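Local coordinates for uncharacterized protein (Thermus thermophilus HB8, PDB 6SCE) that is a CRISPR-associated DNA nuclease of type III defence, carrying CARF domains and switched on by cyclic oligoadenylate, at residues S213-A216 with K217-G221; P240-R243 with E244-F247; K497-P500 with L501-A504. All coordinates share one frame; numbering follows the deposited sequence.

Contact 1 (S213-A216 with K217-G221)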
loop_
_atom_site.group_PDB
_atom_site.type_symbol
_atom_site.label_atom_id
_atom_site.label_comp_id
_atom_site.label_asym_id
_atom_site.label_seq_id
_atom_site.Cartn_x
_atom_site.Cartn_y
_atom_site.Cartn_z
ATOM N N SER A 213 -10.331 2.614 -8.415
ATOM C CA SER A 213 -9.053 2.708 -7.773
ATOM C C SER A 213 -8.098 1.583 -8.216
ATOM O O SER A 213 -6.955 1.829 -8.587
ATOM C CB SER A 213 -9.223 2.700 -6.277
ATOM O OG SER A 213 -7.971 2.406 -5.710
ATOM N N GLY A 214 -8.570 0.353 -8.223
ATOM C CA GLY A 214 -7.746 -0.764 -8.717
ATOM C C GLY A 214 -7.371 -0.582 -10.181
ATOM O O GLY A 214 -6.230 -0.860 -10.599
ATOM N N GLU A 215 -8.306 -0.067 -10.962
ATOM C CA GLU A 215 -8.081 0.173 -12.376
ATOM C C GLU A 215 -6.989 1.215 -12.621
ATOM O O GLU A 215 -6.144 1.059 -13.521
ATOM C CB GLU A 215 -9.387 0.629 -12.995
ATOM C CG GLU A 215 -9.417 0.693 -14.478
ATOM C CD GLU A 215 -10.796 1.046 -15.002
ATOM O OE1 GLU A 215 -11.517 1.890 -14.388
ATOM O OE2 GLU A 215 -11.122 0.520 -16.075
ATOM N N ALA A 216 -7.018 2.289 -11.834
ATOM C CA ALA A 216 -6.003 3.353 -11.906
ATOM C C ALA A 216 -4.630 2.759 -11.642
ATOM O O ALA A 216 -3.657 3.089 -12.328
ATOM C CB ALA A 216 -6.296 4.448 -10.876
ATOM N N LYS A 217 -4.554 1.873 -10.664
ATOM C CA LYS A 217 -3.236 1.307 -10.269
ATOM C C LYS A 217 -2.718 0.343 -11.320
ATOM O O LYS A 217 -1.510 0.334 -11.618
ATOM C CB LYS A 217 -3.304 0.638 -8.897
ATOM C CG LYS A 217 -3.535 1.569 -7.696
ATOM C CD LYS A 217 -2.896 2.959 -7.784
ATOM C CE LYS A 217 -3.128 3.742 -6.485
ATOM N NZ LYS A 217 -2.550 5.104 -6.583
ATOM N N ARG A 218 -3.606 -0.439 -11.926
ATOM C CA ARG A 218 -3.185 -1.305 -13.046
ATOM C C ARG A 218 -2.697 -0.534 -14.270
ATOM O O ARG A 218 -1.657 -0.866 -14.829
ATOM C CB ARG A 218 -4.318 -2.248 -13.459
ATOM C CG ARG A 218 -4.129 -2.817 -14.853
ATOM C CD ARG A 218 -5.121 -3.930 -15.181
ATOM N NE ARG A 218 -4.824 -4.488 -16.506
ATOM C CZ ARG A 218 -5.171 -3.928 -17.664
ATOM N NH1 ARG A 218 -5.881 -2.803 -17.689
ATOM N NH2 ARG A 218 -4.841 -4.521 -18.815
ATOM N N LEU A 219 -3.462 0.466 -14.715
ATOM C CA LEU A 219 -3.121 1.272 -15.863
ATOM C C LEU A 219 -1.878 2.124 -15.681
ATOM O O LEU A 219 -1.041 2.186 -16.584
ATOM C CB LEU A 219 -4.280 2.221 -16.232
ATOM C CG LEU A 219 -5.496 1.479 -16.812
ATOM C CD1 LEU A 219 -6.651 2.413 -17.015
ATOM C CD2 LEU A 219 -5.157 0.786 -18.126
ATOM N N GLY A 220 -1.798 2.824 -14.551
ATOM C CA GLY A 220 -0.816 3.866 -14.368
ATOM C C GLY A 220 0.163 3.664 -13.235
ATOM O O GLY A 220 0.978 4.544 -12.967
ATOM N N GLY A 221 0.042 2.537 -12.554
ATOM C CA GLY A 221 0.933 2.189 -11.455
ATOM C C GLY A 221 0.659 2.836 -10.122
ATOM O O GLY A 221 -0.371 3.474 -9.874
HETATM O O HOH W 1 -7.055 -1.372 -15.642
#
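The guanidinium of Arg218 meets water 1 at its edge and in its plane, and through that water it reaches back one turn to Glu215. NH1 of Arg218 donates to the water oxygen at 2.8 Å. The water in turn gives a weak bond to the backbone O of Glu215, at 3.4 Å. The same Glu215 O accepts the N-H of Leu219 at 3.0 Å in a nearly straight helical bond (172°), so two donors share this carbonyl. The Arg218 chain runs extended from CG to NE and carries the guanidinium away from the helix, where Glu45 and Glu153 form salt bridges with it.

Glu215 and Leu219 lie side by side and point the same way. CG of Glu215 touches CD1 of Leu219 at 4.1 Å. Beyond that, OE1 of Glu215 bonds to Trp190. On another side, Lys217 bends at its second torsion (chi2 -34°), and its CG rests 3.5 Å from Ser213 O. Its NZ continues to the carbonyls of Gln222 and Cys224.

Gly220 N bonds to Ala216 O at 2.9 Å near the end of the helix. Gly221 then leaves the helix with positive phi, which suits glycine. The helix 206-220 is the crossover of a beta-alpha-beta unit between strands 187-192 and 225-229. Ala216 and Leu219 pack on Trp190 of strand 187-192.

Contact 2 (P240-R243 with E244-F247)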
loop_
_atom_site.group_PDB
_atom_site.type_symbol
_atom_site.label_atom_id
_atom_site.label_comp_id
_atom_site.label_asym_id
_atom_site.label_seq_id
_atom_site.Cartn_x
_atom_site.Cartn_y
_atom_site.Cartn_z
ATOM N N PRO A 240 -32.545 17.229 1.445
ATOM C CA PRO A 240 -31.365 17.790 2.130
ATOM C C PRO A 240 -30.676 16.896 3.145
ATOM O O PRO A 240 -29.447 16.939 3.264
ATOM C CB PRO A 240 -31.903 19.055 2.817
ATOM C CG PRO A 240 -33.137 19.400 2.061
ATOM C CD PRO A 240 -33.708 18.136 1.501
ATOM N N LYS A 241 -31.436 16.107 3.885
ATOM C CA LYS A 241 -30.868 15.211 4.865
ATOM C C LYS A 241 -30.192 14.011 4.173
ATOM O O LYS A 241 -29.040 13.671 4.469
ATOM C CB LYS A 241 -31.941 14.709 5.817
ATOM C CG LYS A 241 -31.417 13.751 6.886
ATOM C CD LYS A 241 -30.387 14.459 7.760
ATOM C CE LYS A 241 -30.168 13.780 9.094
ATOM N NZ LYS A 241 -29.157 12.702 8.961
ATOM N N GLU A 242 -30.924 13.391 3.265
ATOM C CA GLU A 242 -30.384 12.275 2.473
ATOM C C GLU A 242 -29.134 12.718 1.679
ATOM O O GLU A 242 -28.180 11.951 1.525
ATOM C CB GLU A 242 -31.456 11.745 1.542
ATOM C CG GLU A 242 -31.002 10.600 0.631
ATOM C CD GLU A 242 -30.598 9.348 1.383
ATOM O OE1 GLU A 242 -30.716 9.273 2.623
ATOM O OE2 GLU A 242 -30.146 8.405 0.711
ATOM N N ARG A 243 -29.137 13.948 1.191
ATOM C CA ARG A 243 -27.993 14.512 0.502
ATOM C C ARG A 243 -26.721 14.442 1.352
ATOM O O ARG A 243 -25.655 14.013 0.855
ATOM C CB ARG A 243 -28.273 15.937 0.068
ATOM C CG ARG A 243 -27.135 16.609 -0.658
ATOM C CD ARG A 243 -27.540 17.970 -1.171
ATOM N NE ARG A 243 -26.409 18.628 -1.823
ATOM C CZ ARG A 243 -26.508 19.586 -2.737
ATOM N NH1 ARG A 243 -27.701 20.033 -3.143
ATOM N NH2 ARG A 243 -25.406 20.100 -3.256
ATOM N N GLU A 244 -26.825 14.826 2.628
ATOM C CA GLU A 244 -25.695 14.745 3.532
ATOM C C GLU A 244 -25.272 13.287 3.727
ATOM O O GLU A 244 -24.074 13.015 3.824
ATOM C CB GLU A 244 -26.015 15.309 4.929
ATOM C CG GLU A 244 -26.372 16.786 5.007
ATOM C CD GLU A 244 -26.785 17.207 6.448
ATOM O OE1 GLU A 244 -27.047 16.327 7.324
ATOM O OE2 GLU A 244 -26.854 18.427 6.703
ATOM N N ASN A 245 -26.238 12.383 3.837
ATOM C CA ASN A 245 -25.934 10.966 4.046
ATOM C C ASN A 245 -25.210 10.373 2.819
ATOM O O ASN A 245 -24.234 9.632 2.967
ATOM C CB ASN A 245 -27.197 10.161 4.292
ATOM C CG ASN A 245 -27.860 10.501 5.621
ATOM O OD1 ASN A 245 -27.297 11.215 6.431
ATOM N ND2 ASN A 245 -29.046 9.966 5.841
ATOM N N VAL A 246 -25.722 10.691 1.634
ATOM C CA VAL A 246 -25.174 10.171 0.372
ATOM C C VAL A 246 -23.746 10.627 0.200
ATOM O O VAL A 246 -22.853 9.810 -0.086
ATOM C CB VAL A 246 -26.000 10.608 -0.833
ATOM C CG1 VAL A 246 -25.266 10.269 -2.137
ATOM C CG2 VAL A 246 -27.362 9.931 -0.812
ATOM N N PHE A 247 -23.523 11.923 0.405
ATOM C CA PHE A 247 -22.213 12.503 0.266
ATOM C C PHE A 247 -21.188 11.947 1.249
ATOM O O PHE A 247 -20.010 11.707 0.881
ATOM C CB PHE A 247 -22.272 14.011 0.432
ATOM C CG PHE A 247 -21.000 14.683 0.072
ATOM C CD1 PHE A 247 -20.456 14.506 -1.195
ATOM C CD2 PHE A 247 -20.316 15.461 0.997
ATOM C CE1 PHE A 247 -19.258 15.110 -1.537
ATOM C CE2 PHE A 247 -19.106 16.069 0.658
ATOM C CZ PHE A 247 -18.581 15.893 -0.607
HETATM O O HOH W 2 -29.414 7.416 3.844
#
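Val246 N donates to Glu242 O at 2.8 Å, the shortest direct hydrogen bond between 240-243 and 244-247. The donor sits nearly on the line of the carbonyl bond. This is the first part of helix 240-257. Asn245 N bonds to Lys241 O and Phe247 N to Arg243 O in the same i to i+4 pattern, while Glu244 N reaches Pro240 O only weakly.

The side chain of Glu242 turns back over this turn because its chain bends at the second torsion (chi2 64°). Glu242 OE2 comes to 3.5 Å from CG2 of Val246 and also forms a salt bridge with Arg249. Glu242 OE1 accepts a bond from water 2 at 2.6 Å. The water then accepts ND2 of Asn245 at 3.3 Å, so it bridges the two side chains. Their carboxylate and amide planes stand 81° apart.

On the other end of the same amide, OD1 of Asn245 takes a weak bond from NZ of Lys241 at 3.5 Å. The lysine chain passes over Glu244 on the way, with Lys241 CD 3.9 Å from Glu244 OE1. Lys241 NZ is 4.5 Å from Glu244 OE1, beyond a salt bridge. Shortening Glu242 to an alanine is likely to cost Arg249 this carboxylate, leave water 2 without this acceptor, and uncover CG2 of Val246.

Asn245 thus uses both ends of its amide, one through water and one through a lysine, which should favour one rotation of the group. The weak lysine bond and the water bridge suit a surface turn, where charges are probably well screened.

Contact 3 (K497-P500 with L501-A504)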
loop_
_atom_site.group_PDB
_atom_site.type_symbol
_atom_site.label_atom_id
_atom_site.label_comp_id
_atom_site.label_asym_id
_atom_site.label_seq_id
_atom_site.Cartn_x
_atom_site.Cartn_y
_atom_site.Cartn_z
ATOM N N LYS A 497 -27.511 -16.801 10.440
ATOM C CA LYS A 497 -27.359 -18.004 9.603
ATOM C C LYS A 497 -25.899 -18.328 9.246
ATOM O O LYS A 497 -25.538 -19.493 9.068
ATOM C CB LYS A 497 -28.166 -17.862 8.305
ATOM C CG LYS A 497 -29.686 -17.917 8.479
ATOM C CD LYS A 497 -30.359 -18.268 7.153
ATOM C CE LYS A 497 -31.822 -18.650 7.303
ATOM N NZ LYS A 497 -32.714 -17.467 7.173
ATOM N N GLY A 498 -25.077 -17.288 9.124
ATOM C CA GLY A 498 -23.668 -17.439 8.772
ATOM C C GLY A 498 -22.779 -17.797 9.949
ATOM O O GLY A 498 -21.619 -18.175 9.751
ATOM N N LEU A 499 -23.319 -17.697 11.164
ATOM C CA LEU A 499 -22.547 -17.899 12.400
ATOM C C LEU A 499 -21.889 -19.284 12.562
ATOM O O LEU A 499 -20.742 -19.377 13.041
ATOM C CB LEU A 499 -23.391 -17.540 13.638
ATOM C CG LEU A 499 -22.642 -17.547 14.979
ATOM C CD1 LEU A 499 -21.380 -16.687 14.922
ATOM C CD2 LEU A 499 -23.529 -17.092 16.127
ATOM N N PRO A 500 -22.593 -20.362 12.168
ATOM C CA PRO A 500 -21.953 -21.675 12.249
ATOM C C PRO A 500 -20.667 -21.802 11.405
ATOM O O PRO A 500 -19.650 -22.300 11.900
ATOM C CB PRO A 500 -23.047 -22.628 11.738
ATOM C CG PRO A 500 -24.326 -21.934 12.078
ATOM C CD PRO A 500 -24.040 -20.468 11.899
ATOM N N LEU A 501 -20.720 -21.380 10.148
ATOM C CA LEU A 501 -19.534 -21.418 9.286
ATOM C C LEU A 501 -18.429 -20.481 9.828
ATOM O O LEU A 501 -17.258 -20.863 9.868
ATOM C CB LEU A 501 -19.893 -21.044 7.862
ATOM C CG LEU A 501 -18.736 -21.096 6.859
ATOM C CD1 LEU A 501 -18.086 -22.471 6.801
ATOM C CD2 LEU A 501 -19.238 -20.698 5.485
ATOM N N GLU A 502 -18.822 -19.281 10.256
ATOM C CA GLU A 502 -17.880 -18.299 10.831
ATOM C C GLU A 502 -17.185 -18.815 12.070
ATOM O O GLU A 502 -15.989 -18.596 12.242
ATOM C CB GLU A 502 -18.587 -16.995 11.195
ATOM C CG GLU A 502 -19.092 -16.204 10.011
ATOM C CD GLU A 502 -19.975 -15.055 10.418
ATOM O OE1 GLU A 502 -20.072 -14.772 11.639
ATOM O OE2 GLU A 502 -20.546 -14.421 9.505
ATOM N N TYR A 503 -17.924 -19.485 12.954
ATOM C CA TYR A 503 -17.320 -20.038 14.164
ATOM C C TYR A 503 -16.397 -21.207 13.870
ATOM O O TYR A 503 -15.334 -21.334 14.485
ATOM C CB TYR A 503 -18.374 -20.470 15.180
ATOM C CG TYR A 503 -17.737 -20.935 16.455
ATOM C CD1 TYR A 503 -17.099 -20.033 17.294
ATOM C CD2 TYR A 503 -17.734 -22.283 16.814
ATOM C CE1 TYR A 503 -16.495 -20.447 18.464
ATOM C CE2 TYR A 503 -17.124 -22.711 17.984
ATOM C CZ TYR A 503 -16.504 -21.786 18.809
ATOM O OH TYR A 503 -15.892 -22.182 19.980
ATOM N N ALA A 504 -16.802 -22.065 12.938
ATOM C CA ALA A 504 -15.948 -23.174 12.495
ATOM C C ALA A 504 -14.666 -22.666 11.847
ATOM O O ALA A 504 -13.587 -23.205 12.076
ATOM C CB ALA A 504 -16.693 -24.049 11.499
#
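The N-terminal end of helix 499-513 is built here, and Glu502 packs back over Gly498. The helix leads into the mixed sheet of strands 519-528, 541-548 and 551-558, probably the core of a PD-(D/E)XK-type nuclease domain. Glu502 N donates to Gly498 O at 3.0 Å, nearly in line with the carbonyl. Tyr503 N gives its hydrogen to Leu499 O at 2.8 Å, and Ala504 N to Pro500 O at 3.0 Å. Three successive carbonyls are thus satisfied by the amides four residues on. Pro500 has no N-H to give, a condition that a first turn tolerates.

Tyr503 is buried, and its OH is hydrogen-bonded to the carbonyl O of Arg444. Its ring meets Trp480 edge-to-face. Pro500, Leu501 and Ala504 face helix 447-458 through Leu457, and Leu499 packs against helix 473-484.

The Glu502 carboxylate lies near Asp543, probably within the acidic cluster of this domain. Leu499 and Glu502 cross at about a right angle, with CD1 of Leu499 4.0 Å from OE1 of Glu502. With Glu502 CG turned beside its own backbone N (chi1 -68°), the chain lies over the preceding turn, and Glu502 CG sits 3.2 Å from Gly498 O.

From the N terminus the three contacts come in series, and none encloses or crosses another. Each is a short local run of about two turns, so none closes a long loop. Contact 1 ends helix 206-220, which leads on to strand 225-229. Contact 2 opens helix 240-257, which follows in the chain after helix 232-236 and leads on to strand 260-262 of the same six-stranded sheet. Contact 3 opens helix 499-513, ahead of strand 519-528 in the last sheet. Contacts 1 and 2 have centres about 30 Å apart, and contact 3 lies about 35 Å from either. Contact 1 is the one beside the bound nucleic acid, with its nearest atom about 5 Å away.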